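Local coordinates for bromodomain factor 2 protein (Trypanosoma cruzi, PDB 6NIM) that probably recognises acetylated lysines on histones or other chromatin proteins through its bromodomain, here crystallised with the inhibitor bromosporine, at residues A[82-87]-A[92-97]; A[22-27]-A[31-36]; A[103-108]-A[113-118]. All coordinates share one frame; numbering follows the deposited sequence. Where two conformers were deposited one is given.

Contact 1: residues A[82-87]-A[92-97]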
loop_
_atom_site.group_PDB
_atom_site.type_symbol
_atom_site.label_atom_id
_atom_site.label_comp_id
_atom_site.label_asym_id
_atom_site.label_seq_id
_atom_site.Cartn_x
_atom_site.Cartn_y
_atom_site.Cartn_z
ATOM N N ASN A 82 4.052 -7.743 -0.162
ATOM C CA ASN A 82 4.503 -8.629 -1.262
ATOM C C ASN A 82 4.594 -10.063 -0.727
ATOM O O ASN A 82 4.155 -11.013 -1.414
ATOM C CB ASN A 82 5.814 -8.129 -1.870
ATOM C CG ASN A 82 5.674 -6.841 -2.665
ATOM O OD1 ASN A 82 4.572 -6.412 -3.008
ATOM N ND2 ASN A 82 6.805 -6.225 -2.992
ATOM N N ALA A 83 5.196 -10.213 0.448
ATOM C CA ALA A 83 5.483 -11.526 1.060
ATOM C C ALA A 83 4.153 -12.159 1.501
ATOM O O ALA A 83 4.025 -13.385 1.363
ATOM C CB ALA A 83 6.457 -11.384 2.190
ATOM N N LEU A 84 3.230 -11.360 2.029
ATOM C CA LEU A 84 1.890 -11.865 2.453
ATOM C C LEU A 84 1.091 -12.313 1.220
ATOM O O LEU A 84 0.422 -13.375 1.309
ATOM C CB LEU A 84 1.166 -10.794 3.266
ATOM C CG LEU A 84 1.717 -10.652 4.677
ATOM C CD1 LEU A 84 1.200 -9.402 5.337
ATOM C CD2 LEU A 84 1.437 -11.918 5.510
ATOM N N GLU A 85 1.208 -11.605 0.093
ATOM C CA GLU A 85 0.505 -12.006 -1.160
ATOM C C GLU A 85 1.151 -13.260 -1.762
ATOM O O GLU A 85 0.421 -14.160 -2.223
ATOM C CB GLU A 85 0.542 -10.912 -2.235
ATOM C CG GLU A 85 -0.166 -9.631 -1.879
ATOM C CD GLU A 85 0.185 -8.459 -2.805
ATOM O OE1 GLU A 85 0.252 -8.684 -4.041
ATOM O OE2 GLU A 85 0.418 -7.323 -2.301
ATOM N N TYR A 86 2.474 -13.284 -1.865
ATOM C CA TYR A 86 3.196 -14.314 -2.643
ATOM C C TYR A 86 3.263 -15.636 -1.884
ATOM O O TYR A 86 3.099 -16.683 -2.541
ATOM C CB TYR A 86 4.611 -13.859 -3.034
ATOM C CG TYR A 86 5.301 -14.906 -3.852
ATOM C CD1 TYR A 86 4.982 -15.066 -5.191
ATOM C CD2 TYR A 86 6.183 -15.810 -3.266
ATOM C CE1 TYR A 86 5.583 -16.058 -5.952
ATOM C CE2 TYR A 86 6.808 -16.792 -4.022
ATOM C CZ TYR A 86 6.487 -16.922 -5.369
ATOM O OH TYR A 86 7.066 -17.912 -6.117
ATOM N N ASN A 87 3.498 -15.602 -0.572
ATOM C CA ASN A 87 3.681 -16.832 0.243
ATOM C C ASN A 87 2.308 -17.286 0.732
ATOM O O ASN A 87 1.525 -16.448 1.190
ATOM C CB ASN A 87 4.685 -16.587 1.367
ATOM C CG ASN A 87 6.063 -16.265 0.829
ATOM O OD1 ASN A 87 6.758 -17.148 0.319
ATOM N ND2 ASN A 87 6.454 -15.004 0.934
ATOM N N GLU A 92 6.077 -20.749 6.735
ATOM C CA GLU A 92 6.901 -19.995 7.713
ATOM C C GLU A 92 7.193 -18.593 7.149
ATOM O O GLU A 92 7.248 -17.643 7.952
ATOM C CB GLU A 92 8.128 -20.816 8.113
ATOM C CG GLU A 92 7.836 -21.819 9.232
ATOM C CD GLU A 92 7.198 -21.240 10.498
ATOM O OE1 GLU A 92 7.916 -20.587 11.288
ATOM O OE2 GLU A 92 5.974 -21.381 10.675
ATOM N N TRP A 93 7.313 -18.459 5.825
ATOM C CA TRP A 93 7.566 -17.159 5.131
ATOM C C TRP A 93 6.336 -16.256 5.289
ATOM O O TRP A 93 6.464 -15.082 5.724
ATOM C CB TRP A 93 7.935 -17.441 3.679
ATOM C CG TRP A 93 9.209 -18.218 3.603
ATOM C CD1 TRP A 93 10.491 -17.747 3.648
ATOM C CD2 TRP A 93 9.312 -19.650 3.571
ATOM N NE1 TRP A 93 11.376 -18.793 3.637
ATOM C CE2 TRP A 93 10.680 -19.969 3.591
ATOM C CE3 TRP A 93 8.367 -20.682 3.556
ATOM C CZ2 TRP A 93 11.132 -21.288 3.596
ATOM C CZ3 TRP A 93 8.818 -21.986 3.534
ATOM C CH2 TRP A 93 10.179 -22.280 3.555
ATOM N N HIS A 94 5.143 -16.796 5.049
ATOM C CA HIS A 94 3.898 -16.026 5.251
ATOM C C HIS A 94 3.773 -15.603 6.717
ATOM O O HIS A 94 3.345 -14.456 6.993
ATOM C CB HIS A 94 2.697 -16.831 4.782
ATOM C CG HIS A 94 1.403 -16.078 4.859
ATOM N ND1 HIS A 94 0.844 -15.481 3.751
ATOM C CD2 HIS A 94 0.528 -15.886 5.872
ATOM C CE1 HIS A 94 -0.293 -14.925 4.065
ATOM N NE2 HIS A 94 -0.527 -15.160 5.381
ATOM N N GLN A 95 4.132 -16.498 7.638
ATOM C CA GLN A 95 3.980 -16.240 9.078
ATOM C C GLN A 95 4.975 -15.160 9.520
ATOM O O GLN A 95 4.564 -14.299 10.266
ATOM C CB GLN A 95 4.179 -17.497 9.919
ATOM C CG GLN A 95 3.700 -17.278 11.342
ATOM C CD GLN A 95 3.764 -18.534 12.157
ATOM O OE1 GLN A 95 4.731 -18.743 12.888
ATOM N NE2 GLN A 95 2.785 -19.411 11.934
ATOM N N GLN A 96 6.237 -15.202 9.062
ATOM C CA GLN A 96 7.197 -14.127 9.418
ATOM C C GLN A 96 6.682 -12.783 8.881
ATOM O O GLN A 96 6.808 -11.772 9.571
ATOM C CB GLN A 96 8.619 -14.396 8.935
ATOM C CG GLN A 96 9.593 -13.421 9.596
ATOM C CD GLN A 96 10.993 -13.550 9.054
ATOM O OE1 GLN A 96 11.709 -14.495 9.367
ATOM N NE2 GLN A 96 11.389 -12.574 8.262
ATOM N N ALA A 97 6.084 -12.794 7.702
ATOM C CA ALA A 97 5.545 -11.561 7.095
ATOM C C ALA A 97 4.362 -11.059 7.925
ATOM O O ALA A 97 4.250 -9.839 8.074
ATOM C CB ALA A 97 5.199 -11.829 5.674
#
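His94 is met by Leu84 over one face of its ring and by Asn87 O at the ring's edge, and these three residues carry most of the contact. Its CG stands trans to the backbone N (chi1 -176°), which carries the imidazole across to the last turn of helix 69-86. There ND1 donates to Asn87 O at 2.8 Å, meeting the oxygen from above the carbonyl plane rather than on a lone pair. Methyl CD2 of Leu84 sits almost centrally over the ring, 3.8 Å from its centroid, as a CH-pi contact. With NE2 bonded to Asp118 of the second subunit, both ring nitrogens have acceptors, which would favour a protonated imidazole.

Asn87, where the chain leaves the helix, turns its amide back: ND2 donates to Ala83 O at 3.0 Å, in the carbonyl plane and on a lone pair, and this bond holds the amide's rotation. Ala83 O also accepts from Asn87 N. The amide borders Trp93 CB, with OD1 at 3.6 Å. By sequence, Asn87 is probably the asparagine that binds acetyl-lysine in bromodomains.

Deeper in, Ala97 CB meets Ala83 CB at 3.7 Å and Leu84 CD2 at 3.8 Å. The alanines meet where the axes of segments 82-86 and 92-97, at 146° between their directions, come within 8.5 Å. Met31 of the loop after helix 13-26 covers Ala83, and Ala119 of the second subunit packs on Leu84.

Contact 2: residues A[22-27]-A[31-36]. With SO4 (sulfate ion), chain D.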
loop_
_atom_site.group_PDB
_atom_site.type_symbol
_atom_site.label_atom_id
_atom_site.label_comp_id
_atom_site.label_asym_id
_atom_site.label_seq_id
_atom_site.Cartn_x
_atom_site.Cartn_y
_atom_site.Cartn_z
ATOM N N GLN A 22 17.298 -2.656 11.928
ATOM C CA GLN A 22 16.603 -3.425 12.992
ATOM C C GLN A 22 15.785 -4.519 12.309
ATOM O O GLN A 22 15.777 -5.641 12.812
ATOM C CB GLN A 22 15.675 -2.545 13.832
ATOM C CG GLN A 22 16.377 -1.581 14.778
ATOM C CD GLN A 22 17.154 -2.255 15.887
ATOM O OE1 GLN A 22 16.641 -3.114 16.595
ATOM N NE2 GLN A 22 18.392 -1.826 16.099
ATOM N N LEU A 23 15.123 -4.187 11.182
ATOM C CA LEU A 23 14.292 -5.154 10.420
ATOM C C LEU A 23 15.200 -6.237 9.836
ATOM O O LEU A 23 14.792 -7.401 9.814
ATOM C CB LEU A 23 13.503 -4.422 9.322
ATOM C CG LEU A 23 12.428 -3.451 9.818
ATOM C CD1 LEU A 23 11.772 -2.769 8.637
ATOM C CD2 LEU A 23 11.362 -4.131 10.689
ATOM N N TRP A 24 16.357 -5.851 9.297
ATOM C CA TRP A 24 17.363 -6.796 8.771
ATOM C C TRP A 24 17.677 -7.876 9.816
ATOM O O TRP A 24 17.670 -9.041 9.461
ATOM C CB TRP A 24 18.611 -6.011 8.367
ATOM C CG TRP A 24 19.663 -6.841 7.716
ATOM C CD1 TRP A 24 20.584 -7.633 8.340
ATOM C CD2 TRP A 24 19.952 -6.899 6.309
ATOM N NE1 TRP A 24 21.412 -8.197 7.409
ATOM C CE2 TRP A 24 21.050 -7.774 6.161
ATOM C CE3 TRP A 24 19.389 -6.306 5.168
ATOM C CZ2 TRP A 24 21.575 -8.092 4.909
ATOM C CZ3 TRP A 24 19.917 -6.609 3.941
ATOM C CH2 TRP A 24 20.991 -7.494 3.815
ATOM N N ASP A 25 17.956 -7.474 11.054
ATOM C CA ASP A 25 18.417 -8.366 12.149
ATOM C C ASP A 25 17.247 -9.210 12.651
ATOM O O ASP A 25 17.478 -10.346 13.094
ATOM C CB ASP A 25 19.049 -7.562 13.272
ATOM C CG ASP A 25 20.461 -7.077 12.962
ATOM O OD1 ASP A 25 21.022 -7.532 11.971
ATOM O OD2 ASP A 25 20.959 -6.224 13.697
ATOM N N LYS A 26 16.026 -8.703 12.526
ATOM C CA LYS A 26 14.821 -9.439 12.975
ATOM C C LYS A 26 14.331 -10.383 11.883
ATOM O O LYS A 26 13.394 -11.183 12.187
ATOM C CB LYS A 26 13.738 -8.444 13.408
ATOM C CG LYS A 26 14.027 -7.788 14.750
ATOM C CD LYS A 26 13.030 -6.696 15.097
ATOM C CE LYS A 26 13.611 -5.606 15.979
ATOM N NZ LYS A 26 13.563 -5.955 17.421
ATOM N N ASP A 27 14.867 -10.271 10.659
ATOM C CA ASP A 27 14.504 -11.130 9.502
ATOM C C ASP A 27 15.233 -12.485 9.623
ATOM O O ASP A 27 16.208 -12.697 8.934
ATOM C CB ASP A 27 14.812 -10.416 8.183
ATOM C CG ASP A 27 14.472 -11.200 6.926
ATOM O OD1 ASP A 27 13.867 -12.311 7.037
ATOM O OD2 ASP A 27 14.842 -10.731 5.841
ATOM N N MET A 31 14.392 -13.411 4.361
ATOM C CA MET A 31 13.468 -13.427 3.209
ATOM C C MET A 31 13.294 -12.002 2.656
ATOM O O MET A 31 12.718 -11.838 1.575
ATOM C CB MET A 31 12.120 -14.016 3.639
ATOM C CG MET A 31 11.431 -13.206 4.697
ATOM S SD MET A 31 9.865 -13.943 5.238
ATOM C CE MET A 31 8.817 -13.580 3.827
ATOM N N PHE A 32 13.802 -10.994 3.366
ATOM C CA PHE A 32 13.669 -9.566 2.991
ATOM C C PHE A 32 15.045 -8.935 2.706
ATOM O O PHE A 32 15.099 -7.725 2.451
ATOM C CB PHE A 32 12.995 -8.788 4.125
ATOM C CG PHE A 32 11.588 -9.197 4.487
ATOM C CD1 PHE A 32 10.580 -9.252 3.532
ATOM C CD2 PHE A 32 11.278 -9.522 5.801
ATOM C CE1 PHE A 32 9.289 -9.606 3.885
ATOM C CE2 PHE A 32 9.981 -9.859 6.153
ATOM C CZ PHE A 32 8.995 -9.906 5.200
ATOM N N HIS A 33 16.136 -9.695 2.766
ATOM C CA HIS A 33 17.489 -9.090 2.683
ATOM C C HIS A 33 17.769 -8.608 1.256
ATOM O O HIS A 33 18.477 -7.606 1.119
ATOM C CB HIS A 33 18.584 -10.021 3.225
ATOM C CG HIS A 33 18.643 -10.105 4.707
ATOM N ND1 HIS A 33 19.629 -10.824 5.364
ATOM C CD2 HIS A 33 17.835 -9.603 5.666
ATOM C CE1 HIS A 33 19.424 -10.768 6.661
ATOM N NE2 HIS A 33 18.336 -10.008 6.875
ATOM N N HIS A 34 17.318 -9.332 0.229
ATOM C CA HIS A 34 17.776 -9.138 -1.172
ATOM C C HIS A 34 16.605 -9.228 -2.137
ATOM O O HIS A 34 15.600 -9.867 -1.830
ATOM C CB HIS A 34 18.881 -10.153 -1.501
ATOM C CG HIS A 34 20.085 -9.965 -0.640
ATOM N ND1 HIS A 34 20.956 -8.888 -0.795
ATOM C CD2 HIS A 34 20.568 -10.704 0.376
ATOM C CE1 HIS A 34 21.896 -8.964 0.125
ATOM N NE2 HIS A 34 21.694 -10.076 0.837
ATOM N N PRO A 35 16.699 -8.584 -3.321
ATOM C CA PRO A 35 15.708 -8.752 -4.383
ATOM C C PRO A 35 15.491 -10.227 -4.737
ATOM O O PRO A 35 16.424 -11.013 -4.700
ATOM C CB PRO A 35 16.309 -8.020 -5.603
ATOM C CG PRO A 35 17.309 -7.064 -5.012
ATOM C CD PRO A 35 17.802 -7.690 -3.735
ATOM N N ILE A 36 14.245 -10.585 -5.007
ATOM C CA ILE A 36 13.897 -11.976 -5.400
ATOM C C ILE A 36 14.282 -12.098 -6.869
ATOM O O ILE A 36 13.891 -11.217 -7.617
ATOM C CB ILE A 36 12.410 -12.263 -5.148
ATOM C CG1 ILE A 36 12.007 -11.955 -3.699
ATOM C CG2 ILE A 36 12.071 -13.699 -5.542
ATOM C CD1 ILE A 36 12.743 -12.774 -2.682
HETATM S S SO4 D . 22.579 -12.234 4.077
HETATM O O1 SO4 D . 23.611 -11.419 3.505
HETATM O O2 SO4 D . 21.313 -11.879 3.490
HETATM O O3 SO4 D . 22.530 -12.020 5.516
HETATM O O4 SO4 D . 22.844 -13.622 3.805
#
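Trp24 and His33 lie flat against each other in the tight part of this contact: the indole five-membered ring and the imidazole have centroids 3.6 Å apart and planes only 4° from parallel. His33 CB continues the overlap over the six-membered ring. The same imidazole is held at its edge, where NE2 donates to Trp24 O at 2.8 Å along a nearly straight bond (164°), so one residue supplies both the stacking surface and the acceptor.

Next to the stack, buried Asp27 receives the chain beyond the turn. Extended with CG trans to its backbone N (chi1 -180°), it accepts through both carboxylate oxygens: OD1 takes Met31 N at 2.9 Å on its syn lone pair, and OD2 takes Phe32 N at 2.7 Å from a somewhat tilted syn approach. Gln96 of helix 92-110 is a further partner of OD1.

The outer side is looser. The edge of the Trp24 six-membered ring points toward the face of solvent-exposed His34 in an offset edge-to-face pair, centroids 5.7 Å apart. A sulfate, probably from the crystallisation liquor, accepts from His33 ND1 at 2.7 Å (to O2), but its bond from His34 NE2 is weak. In this crystal, acceptors at both nitrogens would favour a protonated His33.

By sequence, Phe32 probably matches the phenylalanine of the bromodomain WPF shelf; it packs inward on Met79 and Ala83 of helix 69-86 and on Phe100 of helix 92-110, while Leu54 and Ser55 of helix 54-62 border Trp24.

Contact 3: residues A[103-108]-A[113-118]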
loop_
_atom_site.group_PDB
_atom_site.type_symbol
_atom_site.label_atom_id
_atom_site.label_comp_id
_atom_site.label_asym_id
_atom_site.label_seq_id
_atom_site.Cartn_x
_atom_site.Cartn_y
_atom_site.Cartn_z
ATOM N N ILE A 103 4.721 -5.654 13.653
ATOM C CA ILE A 103 5.777 -4.976 14.464
ATOM C C ILE A 103 6.491 -3.848 13.698
ATOM O O ILE A 103 7.233 -3.112 14.365
ATOM C CB ILE A 103 6.812 -5.986 14.992
ATOM C CG1 ILE A 103 7.661 -6.576 13.867
ATOM C CG2 ILE A 103 6.155 -7.083 15.795
ATOM C CD1 ILE A 103 8.945 -7.231 14.375
ATOM N N TYR A 104 6.332 -3.684 12.381
ATOM C CA TYR A 104 7.267 -2.798 11.628
ATOM C C TYR A 104 7.092 -1.372 12.158
ATOM O O TYR A 104 8.114 -0.655 12.321
ATOM C CB TYR A 104 7.189 -2.948 10.098
ATOM C CG TYR A 104 6.046 -2.230 9.418
ATOM C CD1 TYR A 104 4.756 -2.725 9.497
ATOM C CD2 TYR A 104 6.240 -1.049 8.733
ATOM C CE1 TYR A 104 3.690 -2.061 8.916
ATOM C CE2 TYR A 104 5.194 -0.374 8.128
ATOM C CZ TYR A 104 3.905 -0.887 8.209
ATOM O OH TYR A 104 2.838 -0.237 7.643
ATOM N N LEU A 105 5.852 -0.940 12.462
ATOM C CA LEU A 105 5.658 0.434 12.961
ATOM C C LEU A 105 6.203 0.539 14.390
ATOM O O LEU A 105 6.744 1.586 14.751
ATOM C CB LEU A 105 4.173 0.813 12.948
ATOM C CG LEU A 105 3.520 0.878 11.577
ATOM C CD1 LEU A 105 2.060 1.274 11.755
ATOM C CD2 LEU A 105 4.233 1.832 10.629
ATOM N N ASP A 106 6.091 -0.524 15.168
ATOM C CA ASP A 106 6.661 -0.558 16.537
ATOM C C ASP A 106 8.192 -0.352 16.458
ATOM O O ASP A 106 8.753 0.441 17.251
ATOM C CB ASP A 106 6.313 -1.883 17.210
ATOM C CG ASP A 106 6.555 -1.837 18.705
ATOM O OD1 ASP A 106 5.899 -0.993 19.364
ATOM O OD2 ASP A 106 7.463 -2.573 19.186
ATOM N N VAL A 107 8.829 -1.031 15.517
ATOM C CA VAL A 107 10.291 -0.890 15.232
ATOM C C VAL A 107 10.588 0.540 14.790
ATOM O O VAL A 107 11.543 1.126 15.331
ATOM C CB VAL A 107 10.804 -1.924 14.210
ATOM C CG1 VAL A 107 12.298 -1.740 13.903
ATOM C CG2 VAL A 107 10.561 -3.326 14.762
ATOM N N ALA A 108 9.815 1.100 13.847
ATOM C CA ALA A 108 9.999 2.501 13.404
ATOM C C ALA A 108 9.997 3.412 14.623
ATOM O O ALA A 108 10.924 4.244 14.782
ATOM C CB ALA A 108 8.926 2.899 12.442
ATOM N N LEU A 113 11.318 7.311 14.805
ATOM C CA LEU A 113 10.535 7.780 13.647
ATOM C C LEU A 113 9.102 8.038 14.081
ATOM O O LEU A 113 8.579 7.272 14.920
ATOM C CB LEU A 113 10.574 6.720 12.546
ATOM C CG LEU A 113 11.938 6.551 11.884
ATOM C CD1 LEU A 113 11.950 5.335 11.002
ATOM C CD2 LEU A 113 12.284 7.780 11.065
ATOM N N SER A 114 8.460 9.004 13.443
ATOM C CA SER A 114 7.011 9.251 13.649
ATOM C C SER A 114 6.251 8.280 12.747
ATOM O O SER A 114 6.736 8.044 11.643
ATOM C CB SER A 114 6.668 10.669 13.332
ATOM O OG SER A 114 7.184 11.483 14.365
ATOM N N VAL A 115 5.084 7.817 13.176
ATOM C CA VAL A 115 4.248 6.912 12.336
ATOM C C VAL A 115 2.838 7.511 12.228
ATOM O O VAL A 115 2.400 8.248 13.148
ATOM C CB VAL A 115 4.245 5.472 12.866
ATOM C CG1 VAL A 115 5.656 4.910 13.002
ATOM C CG2 VAL A 115 3.484 5.338 14.160
ATOM N N ASP A 116 2.158 7.183 11.146
ATOM C CA ASP A 116 0.729 7.555 10.938
ATOM C C ASP A 116 -0.081 6.263 11.076
ATOM O O ASP A 116 -0.248 5.547 10.088
ATOM C CB ASP A 116 0.610 8.276 9.595
ATOM C CG ASP A 116 -0.771 8.825 9.321
ATOM O OD1 ASP A 116 -1.748 8.339 9.957
ATOM O OD2 ASP A 116 -0.841 9.734 8.504
ATOM N N ASP A 117 -0.507 5.933 12.287
ATOM C CA ASP A 117 -1.173 4.638 12.567
ATOM C C ASP A 117 -2.424 4.472 11.692
ATOM O O ASP A 117 -2.627 3.364 11.169
ATOM C CB ASP A 117 -1.526 4.500 14.046
ATOM C CG ASP A 117 -0.319 4.056 14.842
ATOM O OD1 ASP A 117 0.328 3.085 14.412
ATOM O OD2 ASP A 117 0.005 4.743 15.803
ATOM N N ASP A 118 -3.236 5.507 11.538
ATOM C CA ASP A 118 -4.489 5.387 10.732
ATOM C C ASP A 118 -4.152 5.050 9.278
ATOM O O ASP A 118 -4.913 4.253 8.668
ATOM C CB ASP A 118 -5.352 6.649 10.793
ATOM C CG ASP A 118 -6.130 6.824 12.081
ATOM O OD1 ASP A 118 -6.114 5.893 12.921
ATOM O OD2 ASP A 118 -6.739 7.882 12.230
#
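Ala108 meets the returning C-terminal chain through both its methyl and its carbonyl oxygen. The polar link is made by the backbone: Leu113 N donates to Ala108 O at 3.1 Å, with an angle of 157° at the hydrogen. It spans five residues, one more than a bond of the alpha-helix, and closes the end of helix 92-110 together with the turn beyond it.

Apolar contacts form the larger share. Segment 113-118 starts out extended, so that Leu113 and Val115 face the helix whereas Ser114 and Asp116 point from it. Ala108 CB is met by two methyls, Val115 CG1 at 3.9 Å and Leu113 CD1 at 4.1 Å. One turn earlier, Leu105 places CD2 at 4.1 Å from the same Val115 CG1. This branch of Val115 stands trans to its carbonyl carbon (chi1 -55°), which directs it between Leu105 and Ala108; it also lies 3.9 Å from Leu105 O. Leu105 CG, in turn, rests 3.8 Å above the ring plane of Tyr104, nearer the edge of the ring than its centre.

The charged component is peripheral. Asp117 runs antiparallel alongside Leu105, with OD1 at 3.7 Å from Leu105 CD1. Against a methyl this is plain packing; the polar partner of the carboxylate is Arg109, which OD2 meets in a salt bridge.

Around these groups, Phe19 of helix 13-26 packs on Ala108 and Leu113, and Gln73 of helix 69-86 touches Val115. The chemistry is thus that of a tail laid on its own helix: one main-chain bond spans the turn and methyl packing covers the helix beside it. Charged links lie beyond the two segments, from Asp117 to Arg109 on the solvent side and from Asp118 to His94 of the second subunit.

In the fold
From the N terminus, contact 2 comes first, closing the short turn after helix 13-26 and directing the chain into the long loop before helix 44-47. Contact 1 then closes the loop between helices 69-86 and 92-110, and contact 3 folds the C-terminal tail back on helix 92-110. The three follow in series, neither nested nor crossed. Met31 CE against Trp93 O helps join contacts 1 and 2 at one end of the helical bundle, where bromodomains bind acetyl-lysine. Val107 packs on Gln22 and Leu23, linking contacts 2 and 3. Contacts 1 and 3, about 20 Å apart between centres, share helix 92-110 and both touch the second subunit.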